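PDB 4S1V: D-3-phosphoglycerate dehydrogenase-related protein from Vibrio cholerae, which probably acts as an NAD-dependent D-2-hydroxyacid dehydrogenase, an oxidoreductase of the family that includes D-3-phosphoglycerate dehydrogenase. Local coordinates for residues G156-G159 and Q160-Q164; R119-P122 and S123-Q127. All coordinates share one frame; numbering follows the deposited sequence.

In the fold
Along the chain contact 2 comes first, at the start of helix 121-129, and contact 1 follows at the start of helix 157-168; both are first turns of helices. Their centres lie 27 Å apart and the nearest atoms about 15 Å, so they do not touch. Helix 104-119 relates them: its end runs into contact 2, while its earlier residues pack on side chains of contact 1. Contact 1 belongs to the beta-alpha-beta unit of strand 150-153, helix 157-168 and strand 173-176 in the seven-stranded parallel sheet, where this family binds NAD. Contact 2 stands farther from the chain centre and faces the second subunit, so one contact serves the Rossmann core and the other the subunit interface.

Contact 1: residues G156-G159 and Q160-Q164; sequences GKIG and QRIAQ
Gly-156 hands its carbonyl to Gln-160 in the turn that starts the helix of a Rossmann-type beta-alpha-beta unit, where strand 150-153 leads through a glycine-rich turn into helix 157-168. Gly-154, Gly-156 and Gly-159 match the GxGxxG pattern, consistent with the dinucleotide-binding turn of this family. Gly-156 O takes the N-H of Gln-160 at 2.9 Å, nearly straight at 169°. The Gln-160 side chain folds back over the same carbonyl: with CG beside its own backbone N (chi1 -83°) and the chain extended beyond, CG lies 3.5 Å from Gly-156 O. Its NE2 goes on to a hydrogen bond with Leu-155 O, which fixes the amide against the turn.

At Lys-157 the carbonyl oxygen faces the side chain of Arg-161, one turn later. The extended arginine runs past it, CG at 3.6 Å from Lys-157 O, and the oxygen lies near the guanidinium plane, at its edge, without a hydrogen bond. Farther out, Arg-161 packs on Val-104 and Ala-107 of helix 104-119.

Ile-158 O receives the N-H of Ile-162 at 3.1 Å, and a weak hydrogen bond from the Arg-161 N-H. The two isoleucines touch more loosely through their side chains, CG2 of Ile-158 meeting CG1 of Ile-162 one turn on. Both also rest on His-209 and on helix 104-119, Ile-158 through Pro-106 and Ile-162 through Trp-111.

Gly-159 is buried and brings no side chain to this turn. Its carbonyl points on to Ala-163, whose methyl packs on Ile-152 of the preceding strand and on Tyr-190. The bond from Ala-163 N to Gly-159 O measures 3.0 Å at 163°, and the Ala-163 CB sits 3.8 Å from that same oxygen.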
# COMPACT_ATOMS: atom_id res chain seq x y z
N GLY C 156 -2.31 37.73 11.59
CA GLY C 156 -3.61 38.19 12.05
C GLY C 156 -4.15 37.29 13.15
O GLY C 156 -3.39 36.55 13.78
N LYS C 157 -5.46 37.35 13.37
CA LYS C 157 -6.13 36.57 14.42
C LYS C 157 -5.78 35.07 14.39
O LYS C 157 -5.49 34.49 15.44
CB LYS C 157 -7.65 36.80 14.40
CG LYS C 157 -8.33 36.50 13.06
CD LYS C 157 -9.85 36.60 13.15
CE LYS C 157 -10.51 36.00 11.91
NZ LYS C 157 -11.77 35.27 12.26
N ILE C 158 -5.78 34.47 13.21
CA ILE C 158 -5.41 33.05 13.08
C ILE C 158 -3.89 32.86 13.15
O ILE C 158 -3.41 32.04 13.94
CB ILE C 158 -6.01 32.39 11.82
CG1 ILE C 158 -7.54 32.45 11.88
CG2 ILE C 158 -5.56 30.94 11.71
CD1 ILE C 158 -8.25 32.08 10.59
N GLY C 159 -3.14 33.63 12.36
CA GLY C 159 -1.68 33.56 12.36
C GLY C 159 -1.04 33.62 13.74
O GLY C 159 -0.16 32.81 14.06
N GLN C 160 -1.50 34.56 14.57
CA GLN C 160 -0.95 34.75 15.92
C GLN C 160 -1.12 33.51 16.80
O GLN C 160 -0.23 33.18 17.60
CB GLN C 160 -1.59 35.94 16.62
CG GLN C 160 -0.97 37.28 16.26
CD GLN C 160 -1.76 38.46 16.78
OE1 GLN C 160 -1.97 38.59 17.99
NE2 GLN C 160 -2.20 39.32 15.87
N ARG C 161 -2.25 32.84 16.65
CA ARG C 161 -2.52 31.61 17.38
C ARG C 161 -1.61 30.48 16.94
O ARG C 161 -1.16 29.70 17.78
CB ARG C 161 -4.00 31.23 17.25
CG ARG C 161 -4.89 32.13 18.08
CD ARG C 161 -6.36 31.86 17.91
NE ARG C 161 -7.12 32.97 18.48
CZ ARG C 161 -7.63 33.00 19.71
NH1 ARG C 161 -7.49 31.97 20.53
NH2 ARG C 161 -8.28 34.08 20.11
N ILE C 162 -1.34 30.39 15.64
CA ILE C 162 -0.43 29.39 15.08
C ILE C 162 0.99 29.59 15.62
O ILE C 162 1.67 28.62 15.97
CB ILE C 162 -0.45 29.41 13.53
CG1 ILE C 162 -1.88 29.17 12.98
CG2 ILE C 162 0.50 28.38 12.93
CD1 ILE C 162 -2.59 27.96 13.54
N ALA C 163 1.42 30.85 15.70
CA ALA C 163 2.71 31.22 16.29
C ALA C 163 2.83 30.78 17.75
O ALA C 163 3.85 30.22 18.14
CB ALA C 163 2.95 32.71 16.18
N GLN C 164 1.79 31.01 18.54
CA GLN C 164 1.80 30.59 19.94
C GLN C 164 1.89 29.07 20.05
O GLN C 164 2.56 28.56 20.94
CB GLN C 164 0.55 31.09 20.68
CG GLN C 164 0.57 32.59 20.97
CD GLN C 164 -0.77 33.14 21.40
OE1 GLN C 164 -1.83 32.59 21.07
NE2 GLN C 164 -0.73 34.25 22.13

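Contact 2: residues R119-P122 and S123-Q127; sequences RHLP and SYIEQ
A chi1 of -70° in Ile-125, which sets CG1 beside the backbone N, and one of -165° in Leu-121, which turns CG away from its N, bring these two side chains together across the first turn of helix 121-129. Helix 104-119 ends and this helix begins at His-120, which at positive phi closes the one with a Schellman motif and is at the same time the N-cap residue of the other. Ile-125 CD1 reaches Leu-121 CG at 3.5 Å, the two chains crossing at a slant. CG1 of Ile-125 also rests on the carbonyl that its own backbone binds, 3.2 Å from Leu-121 O.

The His-120 carbonyl accepts the N-H of Tyr-124 at 3.1 Å, and Ile-125 N binds Leu-121 O in the same i to i+4 manner.

The Tyr-124 ring lies back alongside the junction, its CD2-CE2 edge against Arg-119 O, which sits in the ring plane 3.3 Å from CD2; CD2 also lies 4.0 Å from the CB of His-120. The far end of the ring belongs to the interface: Tyr-124 OH hydrogen-bonds Gln-11 NE2 of the second subunit, and the Arg-119 guanidinium binds the carbonyl oxygens of Ala-105 and Gly-290 of that subunit. Leu-121 and Ile-125 pack there too, on its Leu-113 and Cys-285, so this helix start is part of the contact between subunits.

On the more exposed side Pro-122 accepts through its carbonyl. Glu-126 N binds Pro-122 O at 2.8 Å, tilted 23° from the carbonyl plane, and Glu-126 CB lies 3.3 Å from that oxygen.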
# COMPACT_ATOMS: atom_id res chain seq x y z
N ARG C 119 3.39 13.58 11.12
CA ARG C 119 3.55 12.24 11.65
C ARG C 119 2.93 11.14 10.79
O ARG C 119 2.91 9.98 11.20
CB ARG C 119 3.07 12.17 13.11
CG ARG C 119 3.82 13.10 14.06
CD ARG C 119 5.29 12.71 14.28
NE ARG C 119 5.42 11.48 15.06
CZ ARG C 119 5.62 11.43 16.38
NH1 ARG C 119 5.73 12.54 17.10
NH2 ARG C 119 5.71 10.25 16.97
N HIS C 120 2.48 11.51 9.59
CA HIS C 120 1.81 10.59 8.64
C HIS C 120 0.66 9.87 9.25
O HIS C 120 0.41 8.70 8.96
CB HIS C 120 2.80 9.60 8.04
CG HIS C 120 3.97 10.25 7.35
ND1 HIS C 120 3.81 11.10 6.32
CD2 HIS C 120 5.34 10.14 7.57
CE1 HIS C 120 5.02 11.52 5.90
NE2 HIS C 120 5.96 10.93 6.67
N LEU C 121 -0.08 10.58 10.10
CA LEU C 121 -1.10 9.96 10.91
C LEU C 121 -2.24 9.27 10.12
O LEU C 121 -2.59 8.12 10.44
CB LEU C 121 -1.64 10.98 11.92
CG LEU C 121 -2.47 10.42 13.07
CD1 LEU C 121 -1.64 9.47 13.93
CD2 LEU C 121 -3.04 11.58 13.89
N PRO C 122 -2.81 9.93 9.08
CA PRO C 122 -3.93 9.27 8.39
C PRO C 122 -3.55 7.95 7.69
O PRO C 122 -4.31 6.98 7.77
CB PRO C 122 -4.38 10.32 7.35
CG PRO C 122 -3.82 11.62 7.83
CD PRO C 122 -2.53 11.26 8.51
N SER C 123 -2.38 7.92 7.05
CA SER C 123 -1.90 6.71 6.37
C SER C 123 -1.58 5.59 7.35
O SER C 123 -1.87 4.43 7.08
CB SER C 123 -0.65 7.01 5.52
OG SER C 123 -0.88 8.10 4.66
N TYR C 124 -0.94 5.93 8.47
CA TYR C 124 -0.65 4.96 9.52
C TYR C 124 -1.94 4.31 10.02
O TYR C 124 -2.04 3.09 10.10
CB TYR C 124 0.09 5.62 10.69
CG TYR C 124 1.61 5.59 10.64
CD1 TYR C 124 2.31 4.39 10.50
CD2 TYR C 124 2.35 6.77 10.77
CE1 TYR C 124 3.70 4.36 10.49
CE2 TYR C 124 3.75 6.75 10.76
CZ TYR C 124 4.41 5.55 10.61
OH TYR C 124 5.79 5.53 10.60
N ILE C 125 -2.92 5.16 10.35
CA ILE C 125 -4.24 4.73 10.82
C ILE C 125 -4.97 3.87 9.79
O ILE C 125 -5.44 2.78 10.10
CB ILE C 125 -5.08 5.96 11.25
CG1 ILE C 125 -4.49 6.56 12.54
CG2 ILE C 125 -6.55 5.59 11.44
CD1 ILE C 125 -4.96 7.96 12.85
N GLU C 126 -5.02 4.35 8.55
CA GLU C 126 -5.67 3.59 7.47
C GLU C 126 -5.03 2.21 7.23
O GLU C 126 -5.74 1.23 7.01
CB GLU C 126 -5.67 4.41 6.18
CG GLU C 126 -6.34 3.73 4.99
CD GLU C 126 -5.96 4.40 3.69
OE1 GLU C 126 -6.48 5.51 3.41
OE2 GLU C 126 -5.13 3.83 2.95
N GLN C 127 -3.70 2.15 7.27
CA GLN C 127 -3.00 0.88 7.11
C GLN C 127 -3.28 -0.07 8.27
O GLN C 127 -3.39 -1.29 8.07
CB GLN C 127 -1.49 1.09 6.96
CG GLN C 127 -1.05 1.60 5.59
CD GLN C 127 -1.22 0.56 4.48
OE1 GLN C 127 -0.94 -0.62 4.67
NE2 GLN C 127 -1.67 1.02 3.32